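Local coordinates for inactive Zymogen C11 Protease (Parabacteroides distasonis, PDB 6MZO), which is the inactive precursor of a clostripain-like (C11) clan CD protease and, once activated, probably cleaves peptide bonds, at residues F255-V259 with S260-I264; T186-A190 with N191-Y195; T94-I97 with D98-K102. All blocks are in the same frame, centred on the assembly; numbering follows the deposited sequence.

Contact 1: residues F255-V259 with S260-I264; sequences FAVPV and SELQI
A single turn of 3-10 helix, in which Pro-258 and Val-259 bond to Glu-261 and Leu-262, forms the bend of the loop that follows helix 251-255. Two i to i+3 bonds define it: Glu-261 N donates to Pro-258 O at 3.0 Å, and Leu-262 N donates to Val-259 O, also at 3.0 Å. In both the donor stands well above the carbonyl plane, the tilt being as much as 67° at Val-259 O. Proline suits the start of such a turn: the N-H of the first residue is not used by the bonds within the turn, and its absence costs none of them. Pro-258 and Glu-261 are both exposed, and ring atom CG of the proline lies against Glu-261 CG at 3.7 Å, the glutamate chain bending at its second torsion (chi2 -59°). The buried Leu-262 turns its side chain back over the turn, with CG anti to its own carbonyl carbon (chi1 -67°). This brings CD1 within 4.1 Å of Val-259 CG1 and 4.3 Å of CG1 of the buried Val-257, a small cluster of branched aliphatic tips. Beyond the turn, Gln-263 NE2 gives an almost straight bond of 2.9 Å to Ile-264 O, lying in the carbonyl plane on a lone pair. The same amide also reaches Pro-324 O through NE2 and the amides of Asn-326 and Lys-327 through OE1. Val-259 and Leu-262 rest on Tyr-276 and Val-257 on Tyr-281, so the turn is packed against strand 275-277 and helix 278-283.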
ATOM      1  N   PHE A 255       3.984 -17.116 -21.279  1.00 29.82           N
ATOM      2  CA  PHE A 255       2.640 -17.055 -21.821  1.00 30.42           C
ATOM      3  C   PHE A 255       1.967 -18.412 -21.742  1.00 31.47           C
ATOM      4  O   PHE A 255       0.740 -18.511 -21.819  1.00 34.25           O
ATOM      5  CB  PHE A 255       2.668 -16.579 -23.282  1.00 29.68           C
ATOM      6  CG  PHE A 255       3.091 -15.113 -23.463  1.00 31.20           C
ATOM      7  CD1 PHE A 255       3.154 -14.231 -22.377  1.00 29.75           C
ATOM      8  CD2 PHE A 255       3.421 -14.652 -24.716  1.00 33.98           C
ATOM      9  CE1 PHE A 255       3.540 -12.934 -22.590  1.00 34.31           C
ATOM     10  CE2 PHE A 255       3.790 -13.334 -24.947  1.00 36.65           C
ATOM     11  CZ  PHE A 255       3.850 -12.465 -23.871  1.00 34.81           C
ATOM     12  N   ALA A 256       2.752 -19.462 -21.592  1.00 29.25           N
ATOM     13  CA  ALA A 256       2.189 -20.800 -21.423  1.00 29.57           C
ATOM     14  C   ALA A 256       1.546 -21.040 -20.035  1.00 35.07           C
ATOM     15  O   ALA A 256       0.786 -22.018 -19.837  1.00 36.70           O
ATOM     16  CB  ALA A 256       3.288 -21.871 -21.708  1.00 31.38           C
ATOM     17  N   VAL A 257       1.797 -20.172 -19.066  1.00 34.07           N
ATOM     18  CA  VAL A 257       1.134 -20.320 -17.783  1.00 33.72           C
ATOM     19  C   VAL A 257      -0.350 -19.991 -17.909  1.00 36.47           C
ATOM     20  O   VAL A 257      -0.692 -18.881 -18.320  1.00 34.86           O
ATOM     21  CB  VAL A 257       1.732 -19.395 -16.725  1.00 31.06           C
ATOM     22  CG1 VAL A 257       0.919 -19.470 -15.423  1.00 30.11           C
ATOM     23  CG2 VAL A 257       3.248 -19.637 -16.564  1.00 30.60           C
ATOM     24  N   PRO A 258      -1.228 -20.920 -17.510  1.00 38.14           N
ATOM     25  CA  PRO A 258      -2.666 -20.652 -17.689  1.00 40.25           C
ATOM     26  C   PRO A 258      -3.291 -19.869 -16.525  1.00 35.76           C
ATOM     27  O   PRO A 258      -3.517 -20.391 -15.424  1.00 33.80           O
ATOM     28  CB  PRO A 258      -3.267 -22.068 -17.789  1.00 42.03           C
ATOM     29  CG  PRO A 258      -2.417 -22.897 -16.866  1.00 43.96           C
ATOM     30  CD  PRO A 258      -0.986 -22.242 -16.887  1.00 38.67           C
ATOM     31  N   VAL A 259      -3.607 -18.602 -16.776  1.00 35.57           N
ATOM     32  CA  VAL A 259      -4.137 -17.782 -15.682  1.00 30.74           C
ATOM     33  C   VAL A 259      -5.489 -18.251 -15.167  1.00 30.78           C
ATOM     34  O   VAL A 259      -5.875 -17.909 -14.066  1.00 32.85           O
ATOM     35  CB  VAL A 259      -4.281 -16.305 -16.040  1.00 32.09           C
ATOM     36  CG1 VAL A 259      -2.910 -15.720 -16.321  1.00 32.86           C
ATOM     37  CG2 VAL A 259      -5.246 -16.142 -17.212  1.00 35.85           C
ATOM     38  N   SER A 260      -6.210 -19.003 -15.986  1.00 34.57           N
ATOM     39  CA  SER A 260      -7.525 -19.492 -15.591  1.00 35.01           C
ATOM     40  C   SER A 260      -7.441 -20.462 -14.411  1.00 37.42           C
ATOM     41  O   SER A 260      -8.445 -20.712 -13.728  1.00 40.32           O
ATOM     42  CB  SER A 260      -8.178 -20.160 -16.785  1.00 37.62           C
ATOM     43  OG  SER A 260      -7.449 -21.330 -17.122  1.00 39.68           O
ATOM     44  N   GLU A 261      -6.213 -20.937 -14.143  1.00 34.92           N
ATOM     45  CA  GLU A 261      -5.929 -21.859 -13.046  1.00 38.45           C
ATOM     46  C   GLU A 261      -5.421 -21.124 -11.802  1.00 33.79           C
ATOM     47  O   GLU A 261      -5.274 -21.749 -10.749  1.00 35.55           O
ATOM     48  CB  GLU A 261      -4.853 -22.876 -13.446  1.00 42.51           C
ATOM     49  CG  GLU A 261      -5.212 -23.716 -14.645  1.00 56.26           C
ATOM     50  CD  GLU A 261      -6.465 -24.461 -14.390  1.00 69.94           C
ATOM     51  OE1 GLU A 261      -6.496 -25.245 -13.421  1.00 73.67           O
ATOM     52  OE2 GLU A 261      -7.435 -24.221 -15.128  1.00 76.38           O
ATOM     53  N   LEU A 262      -5.115 -19.831 -11.935  1.00 27.98           N
ATOM     54  CA  LEU A 262      -4.431 -19.120 -10.850  1.00 24.96           C
ATOM     55  C   LEU A 262      -5.376 -18.442  -9.880  1.00 28.21           C
ATOM     56  O   LEU A 262      -6.460 -18.028 -10.261  1.00 30.39           O
ATOM     57  CB  LEU A 262      -3.508 -18.018 -11.394  1.00 27.93           C
ATOM     58  CG  LEU A 262      -2.295 -18.484 -12.185  1.00 26.55           C
ATOM     59  CD1 LEU A 262      -1.532 -17.238 -12.746  1.00 24.39           C
ATOM     60  CD2 LEU A 262      -1.401 -19.317 -11.271  1.00 29.78           C
ATOM     61  N   GLN A 263      -4.937 -18.280  -8.617  1.00 25.86           N
ATOM     62  CA  GLN A 263      -5.723 -17.551  -7.670  1.00 25.75           C
ATOM     63  C   GLN A 263      -5.754 -16.059  -8.047  1.00 25.13           C
ATOM     64  O   GLN A 263      -4.731 -15.390  -8.066  1.00 26.00           O
ATOM     65  CB  GLN A 263      -5.141 -17.706  -6.242  1.00 25.18           C
ATOM     66  CG  GLN A 263      -5.688 -16.700  -5.191  1.00 25.62           C
ATOM     67  CD  GLN A 263      -7.096 -16.978  -4.777  1.00 26.97           C
ATOM     68  OE1 GLN A 263      -7.422 -18.082  -4.327  1.00 31.03           O
ATOM     69  NE2 GLN A 263      -7.964 -16.003  -4.930  1.00 26.69           N
ATOM     70  N   ILE A 264      -6.949 -15.546  -8.293  1.00 26.77           N
ATOM     71  CA  ILE A 264      -7.064 -14.109  -8.623  1.00 23.14           C
ATOM     72  C   ILE A 264      -6.720 -13.211  -7.426  1.00 25.81           C
ATOM     73  O   ILE A 264      -7.114 -13.541  -6.299  1.00 28.18           O
ATOM     74  CB  ILE A 264      -8.503 -13.790  -9.084  1.00 24.43           C
ATOM     75  CG1 ILE A 264      -8.723 -14.382 -10.427  1.00 26.51           C
ATOM     76  CG2 ILE A 264      -8.754 -12.243  -9.174  1.00 27.49           C
ATOM     77  CD1 ILE A 264     -10.212 -14.440 -10.746  1.00 28.94           C
TER

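Contact 2: residues T186-A190 with N191-Y195; sequences TEILA and NGFPY
The backbone oxygen of Asn-191, whose residue adjoins Ala-190 at the head of the bend, is gripped by two side-chain donors, Asn-32 ND2 and Trp-114 NE1. A second such centre is Asp-161 OD2, which takes hydrogen bonds from both Phe-193 N and Tyr-195 OH and so draws the later half of the loop toward strand 155-162. Between residues 188 and 193 the chain folds back on itself, and Leu-189 O comes to lie 3.0 Å from Gly-192 N. Glycine suits this position because, with its phi of 114°, a side chain would run into the carbonyl oxygen of Asn-191. The CG2 branch of Ile-188, anti to the backbone N, rests against Gly-192 CA at 3.5 Å. The other branch of the isoleucine carries CD1 on to the ring of Phe-193, meeting it obliquely, with CE1 at 3.6 Å and CD1 of that ring at 4.2 Å. A beta-branched residue is thus well chosen, one arm for the backbone and one for the ring. With only a methyl at Ile-188, as in an alanine, the Phe-193 ring would probably lose its aliphatic neighbour and a gap would open beside Gly-192 CA. Ala-190 and Asn-191 are poorly ordered, and the closeness of Asn-191 OD1 to the alanine methyl is doubtful. Further on, Phe-193 CB sits 3.8 Å above the Tyr-195 ring plane, and Pro-194 centres an inverse gamma turn. This is a largely buried loop leading from strand 178-183, which runs parallel to strand 155-162, into helix 195-203; it lies at the C-terminal end of its strand, the end of the sheet at which clan CD peptidases generally carry their active site.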
ATOM      1  N   THR A 186      -5.245  -7.093  -2.200  1.00 23.53           N
ATOM      2  CA  THR A 186      -6.533  -7.017  -2.924  1.00 22.63           C
ATOM      3  C   THR A 186      -7.112  -5.635  -2.769  1.00 24.09           C
ATOM      4  O   THR A 186      -6.295  -4.702  -2.548  1.00 25.69           O
ATOM      5  CB  THR A 186      -7.553  -8.130  -2.499  1.00 24.64           C
ATOM      6  OG1 THR A 186      -7.945  -7.984  -1.116  1.00 25.43           O
ATOM      7  CG2 THR A 186      -6.863  -9.446  -2.733  1.00 23.79           C
ATOM      8  N   GLU A 187      -8.426  -5.442  -2.894  1.00 27.31           N
ATOM      9  CA  GLU A 187      -9.011  -4.097  -2.745  1.00 28.64           C
ATOM     10  C   GLU A 187      -9.273  -3.817  -1.281  1.00 32.74           C
ATOM     11  O   GLU A 187      -9.526  -4.719  -0.480  1.00 31.41           O
ATOM     12  CB  GLU A 187     -10.290  -3.960  -3.587  1.00 30.19           C
ATOM     13  CG  GLU A 187      -9.953  -3.993  -5.032  1.00 28.49           C
ATOM     14  CD  GLU A 187     -11.115  -3.614  -5.957  1.00 33.76           C
ATOM     15  OE1 GLU A 187     -12.144  -3.091  -5.493  1.00 37.27           O
ATOM     16  OE2 GLU A 187     -10.941  -3.835  -7.152  1.00 38.30           O
ATOM     17  N   ILE A 188      -9.124  -2.532  -0.917  1.00 30.70           N
ATOM     18  CA  ILE A 188      -9.616  -2.050   0.331  1.00 36.76           C
ATOM     19  C   ILE A 188     -10.652  -1.060  -0.074  1.00 42.67           C
ATOM     20  O   ILE A 188     -10.365  -0.119  -0.833  1.00 45.62           O
ATOM     21  CB  ILE A 188      -8.596  -1.318   1.121  1.00 31.57           C
ATOM     22  CG1 ILE A 188      -7.391  -2.202   1.349  1.00 26.46           C
ATOM     23  CG2 ILE A 188      -9.213  -0.854   2.422  1.00 36.61           C
ATOM     24  CD1 ILE A 188      -6.218  -1.477   2.105  1.00 28.02           C
ATOM     25  N   LEU A 189     -11.854  -1.279   0.383  1.00 38.92           N
ATOM     26  CA  LEU A 189     -12.875  -0.363  -0.077  1.00 49.39           C
ATOM     27  C   LEU A 189     -13.314   0.501   1.103  1.00 54.95           C
ATOM     28  O   LEU A 189     -12.559   0.693   2.094  1.00 48.60           O
ATOM     29  CB  LEU A 189     -14.044  -1.128  -0.744  1.00 50.15           C
ATOM     30  CG  LEU A 189     -13.715  -1.976  -1.999  1.00 54.50           C
ATOM     31  CD1 LEU A 189     -14.963  -2.654  -2.565  1.00 56.88           C
ATOM     32  CD2 LEU A 189     -12.992  -1.188  -3.100  1.00 53.75           C
ATOM     33  N   ALA A 190     -14.510   1.056   0.965  1.00 67.17           N
ATOM     34  CA  ALA A 190     -15.109   1.907   1.978  1.00 65.21           C
ATOM     35  C   ALA A 190     -14.086   2.850   2.603  1.00 58.34           C
ATOM     36  O   ALA A 190     -13.260   3.460   1.919  1.00 56.55           O
ATOM     37  CB  ALA A 190     -15.763   1.057   3.050  1.00 67.06           C
ATOM     38  N   ASN A 191     -14.133   2.938   3.911  1.00 55.85           N
ATOM     39  CA  ASN A 191     -13.269   3.868   4.586  1.00 63.39           C
ATOM     40  C   ASN A 191     -11.812   3.498   4.338  1.00 57.96           C
ATOM     41  O   ASN A 191     -10.998   4.366   3.996  1.00 65.83           O
ATOM     42  CB  ASN A 191     -13.579   3.896   6.078  1.00 73.25           C
ATOM     43  CG  ASN A 191     -14.049   2.556   6.586  1.00 81.60           C
ATOM     44  OD1 ASN A 191     -14.404   1.675   5.800  1.00 86.02           O
ATOM     45  ND2 ASN A 191     -14.073   2.396   7.904  1.00 83.85           N
ATOM     46  N   GLY A 192     -11.484   2.214   4.433  1.00 39.69           N
ATOM     47  CA  GLY A 192     -10.071   1.900   4.471  1.00 33.85           C
ATOM     48  C   GLY A 192      -9.647   1.309   5.837  1.00 28.48           C
ATOM     49  O   GLY A 192     -10.405   0.485   6.393  1.00 28.26           O
ATOM     50  N   PHE A 193      -8.448   1.672   6.319  1.00 24.07           N
ATOM     51  CA  PHE A 193      -7.938   1.095   7.560  1.00 20.18           C
ATOM     52  C   PHE A 193      -8.758   1.531   8.787  1.00 25.22           C
ATOM     53  O   PHE A 193      -9.442   2.576   8.782  1.00 25.78           O
ATOM     54  CB  PHE A 193      -6.456   1.453   7.793  1.00 19.99           C
ATOM     55  CG  PHE A 193      -5.504   0.545   7.125  1.00 20.25           C
ATOM     56  CD1 PHE A 193      -5.494   0.431   5.759  1.00 21.10           C
ATOM     57  CD2 PHE A 193      -4.609  -0.218   7.911  1.00 23.32           C
ATOM     58  CE1 PHE A 193      -4.531  -0.447   5.125  1.00 22.66           C
ATOM     59  CE2 PHE A 193      -3.699  -1.088   7.310  1.00 22.51           C
ATOM     60  CZ  PHE A 193      -3.639  -1.174   5.919  1.00 23.77           C
ATOM     61  N   PRO A 194      -8.701   0.729   9.863  1.00 23.02           N
ATOM     62  CA  PRO A 194      -9.476   1.059  11.077  1.00 22.48           C
ATOM     63  C   PRO A 194      -8.670   2.022  11.934  1.00 21.32           C
ATOM     64  O   PRO A 194      -8.038   1.645  12.940  1.00 22.43           O
ATOM     65  CB  PRO A 194      -9.652  -0.312  11.743  1.00 24.67           C
ATOM     66  CG  PRO A 194      -8.357  -1.070  11.378  1.00 22.47           C
ATOM     67  CD  PRO A 194      -8.181  -0.661   9.872  1.00 22.41           C
ATOM     68  N   TYR A 195      -8.629   3.271  11.474  1.00 21.69           N
ATOM     69  CA  TYR A 195      -7.763   4.229  12.165  1.00 22.31           C
ATOM     70  C   TYR A 195      -8.161   4.298  13.601  1.00 22.79           C
ATOM     71  O   TYR A 195      -7.320   4.601  14.479  1.00 24.94           O
ATOM     72  CB  TYR A 195      -7.824   5.652  11.502  1.00 20.83           C
ATOM     73  CG  TYR A 195      -7.187   5.578  10.125  1.00 20.10           C
ATOM     74  CD1 TYR A 195      -5.799   5.496  10.021  1.00 20.23           C
ATOM     75  CD2 TYR A 195      -7.949   5.429   8.986  1.00 22.91           C
ATOM     76  CE1 TYR A 195      -5.169   5.357   8.765  1.00 20.86           C
ATOM     77  CE2 TYR A 195      -7.338   5.279   7.707  1.00 25.14           C
ATOM     78  CZ  TYR A 195      -5.936   5.223   7.633  1.00 22.40           C
ATOM     79  OH  TYR A 195      -5.345   5.033   6.433  1.00 23.57           O
TER

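Contact 3: residues T94-I97 with D98-K102; sequences TQII and DKVQK
Four successive i to i+4 backbone bonds make residues 94 to 101 regular alpha helix, from Asp-98 N to Thr-94 O at 2.8 Å through to Gln-101 N to Ile-97 O at 2.9 Å. On the more polar side a water ties the first of these pairs together a second time: it lies 2.7 Å from Thr-94 OG1 and donates to Asp-98 OD2 at 3.0 Å. Since the carboxylate and Thr-94 O are both acceptors, 3.2 Å apart at OD2, the water supplies OD2 with a hydrogen-bond donor that Thr-94 O cannot be. CG of Asp-98 is anti to its own carbonyl carbon (chi1 -70°), which swings the group back toward the preceding turn; its other oxygen, OD1, is bonded to the hydroxyl of Tyr-153. One turn apart, Ile-97 and Gln-101 run side by side in the same direction, the methyl CG2 resting 4.0 Å from the amide carbon CD. Gln-101 suits this border because its extended chain packs along the isoleucine before ending in a polar group. Ile-96 and Val-100 stand one turn apart on the buried side, their CG2 methyls 4.3 Å from each other, and Val-100 CG2 also lies 3.3 Å from Ile-96 O. Beta-branched side chains here fill the space close to the backbone. Lys-99 belongs to the partly exposed flank; its chain runs extended until a bend at the last torsion, and NZ forms a salt bridge with Glu-103. The apolar side of helix 90-103 lies against the sheet, with Ile-96 and Ile-97 on Leu-16 of strand 14-19 and Val-100 on Leu-63 of strand 62-69, while Ile-97 also meets Leu-150 of helix 143-150.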
ATOM      1  N   THR A  94       6.062  15.451  -1.795  1.00 34.44           N
ATOM      2  CA  THR A  94       7.352  15.643  -1.115  1.00 38.40           C
ATOM      3  C   THR A  94       7.481  17.072  -0.562  1.00 37.93           C
ATOM      4  O   THR A  94       8.171  17.281   0.425  1.00 38.68           O
ATOM      5  CB  THR A  94       8.533  15.304  -2.022  1.00 37.62           C
ATOM      6  OG1 THR A  94       8.572  16.201  -3.139  1.00 41.30           O
ATOM      7  CG2 THR A  94       8.398  13.828  -2.529  1.00 43.84           C
ATOM      8  N   GLN A  95       6.753  18.008  -1.148  1.00 35.89           N
ATOM      9  CA  GLN A  95       6.651  19.373  -0.584  1.00 39.12           C
ATOM     10  C   GLN A  95       6.072  19.324   0.848  1.00 38.13           C
ATOM     11  O   GLN A  95       6.608  19.943   1.784  1.00 39.61           O
ATOM     12  CB  GLN A  95       5.771  20.257  -1.442  1.00 44.57           C
ATOM     13  CG  GLN A  95       5.556  21.625  -0.807  1.00 56.97           C
ATOM     14  CD  GLN A  95       4.599  22.485  -1.599  1.00 67.04           C
ATOM     15  OE1 GLN A  95       4.418  22.273  -2.807  1.00 71.33           O
ATOM     16  NE2 GLN A  95       3.971  23.456  -0.925  1.00 68.60           N
ATOM     17  N   ILE A  96       4.997  18.550   1.018  1.00 34.43           N
ATOM     18  CA  ILE A  96       4.327  18.403   2.292  1.00 31.24           C
ATOM     19  C   ILE A  96       5.207  17.618   3.274  1.00 32.97           C
ATOM     20  O   ILE A  96       5.330  17.999   4.440  1.00 32.58           O
ATOM     21  CB  ILE A  96       2.970  17.675   2.129  1.00 30.94           C
ATOM     22  CG1 ILE A  96       2.013  18.502   1.234  1.00 34.89           C
ATOM     23  CG2 ILE A  96       2.353  17.395   3.498  1.00 29.04           C
ATOM     24  CD1 ILE A  96       1.719  19.980   1.717  1.00 35.84           C
ATOM     25  N   ILE A  97       5.824  16.530   2.794  1.00 31.23           N
ATOM     26  CA  ILE A  97       6.708  15.751   3.687  1.00 31.00           C
ATOM     27  C   ILE A  97       7.846  16.668   4.166  1.00 35.05           C
ATOM     28  O   ILE A  97       8.227  16.662   5.371  1.00 33.93           O
ATOM     29  CB  ILE A  97       7.281  14.510   2.962  1.00 29.57           C
ATOM     30  CG1 ILE A  97       6.210  13.490   2.755  1.00 26.58           C
ATOM     31  CG2 ILE A  97       8.419  13.897   3.804  1.00 32.37           C
ATOM     32  CD1 ILE A  97       6.636  12.455   1.741  1.00 28.23           C
ATOM     33  N   ASP A  98       8.434  17.460   3.254  1.00 36.34           N
ATOM     34  CA  ASP A  98       9.510  18.325   3.674  1.00 36.11           C
ATOM     35  C   ASP A  98       9.057  19.283   4.746  1.00 38.38           C
ATOM     36  O   ASP A  98       9.800  19.546   5.720  1.00 39.86           O
ATOM     37  CB  ASP A  98      10.077  19.140   2.482  1.00 38.54           C
ATOM     38  CG  ASP A  98      10.842  18.279   1.515  1.00 39.50           C
ATOM     39  OD1 ASP A  98      11.258  17.172   1.870  1.00 40.35           O
ATOM     40  OD2 ASP A  98      11.042  18.716   0.363  1.00 42.92           O
ATOM     41  N   LYS A  99       7.869  19.858   4.540  1.00 37.55           N
ATOM     42  CA  LYS A  99       7.369  20.818   5.531  1.00 36.32           C
ATOM     43  C   LYS A  99       7.150  20.142   6.899  1.00 35.64           C
ATOM     44  O   LYS A  99       7.527  20.672   7.957  1.00 39.28           O
ATOM     45  CB  LYS A  99       6.080  21.487   5.027  1.00 39.36           C
ATOM     46  CG  LYS A  99       5.412  22.312   6.099  1.00 45.04           C
ATOM     47  CD  LYS A  99       4.328  23.238   5.581  1.00 51.04           C
ATOM     48  CE  LYS A  99       3.890  24.235   6.694  1.00 55.11           C
ATOM     49  NZ  LYS A  99       4.916  25.294   6.853  1.00 53.37           N
ATOM     50  N   VAL A 100       6.546  18.959   6.872  1.00 32.51           N
ATOM     51  CA  VAL A 100       6.296  18.280   8.125  1.00 32.46           C
ATOM     52  C   VAL A 100       7.601  17.933   8.851  1.00 33.84           C
ATOM     53  O   VAL A 100       7.671  18.050  10.058  1.00 34.26           O
ATOM     54  CB  VAL A 100       5.462  17.033   7.820  1.00 29.30           C
ATOM     55  CG1 VAL A 100       5.449  16.065   8.997  1.00 28.48           C
ATOM     56  CG2 VAL A 100       4.053  17.480   7.396  1.00 31.87           C
ATOM     57  N   GLN A 101       8.620  17.468   8.118  1.00 35.00           N
ATOM     58  CA  GLN A 101       9.883  17.064   8.744  1.00 36.70           C
ATOM     59  C   GLN A 101      10.591  18.284   9.297  1.00 38.92           C
ATOM     60  O   GLN A 101      11.218  18.227  10.380  1.00 41.68           O
ATOM     61  CB  GLN A 101      10.778  16.321   7.754  1.00 35.21           C
ATOM     62  CG  GLN A 101      10.287  14.927   7.441  1.00 32.49           C
ATOM     63  CD  GLN A 101      11.252  14.107   6.594  1.00 33.14           C
ATOM     64  OE1 GLN A 101      11.941  14.662   5.747  1.00 37.19           O
ATOM     65  NE2 GLN A 101      11.302  12.789   6.836  1.00 33.86           N
ATOM     66  N   LYS A 102      10.477  19.404   8.585  1.00 35.98           N
ATOM     67  CA  LYS A 102      11.112  20.643   9.045  1.00 38.20           C
ATOM     68  C   LYS A 102      10.441  21.196  10.309  1.00 37.73           C
ATOM     69  O   LYS A 102      11.125  21.692  11.234  1.00 42.26           O
ATOM     70  CB  LYS A 102      11.102  21.659   7.905  1.00 37.99           C
TER
HETATM   71  O   HOH W   1      10.241  18.141  -2.449  1.00 56.43           O

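How the contacts relate
From the N terminus the order is contact 3, contact 2, contact 1; each is a local contact within continuous chain, so they stand in series and none nests in or crosses another, and only contacts 1 and 2 shape loops. Contact 3 sets helix 90-103 on strands 14-19 and 62-69. Contact 2 shapes the passage from strand 178-183 to helix 195-203 and joins it to strand 155-162 and helix 209-220. Contact 1 bends the chain between helix 251-255 and strand 275-277, resting on that strand and helix 278-283, its centre about 43 Å from that of contact 3. Contacts 1 and 2 come within about 5 Å at their nearest atoms without touching.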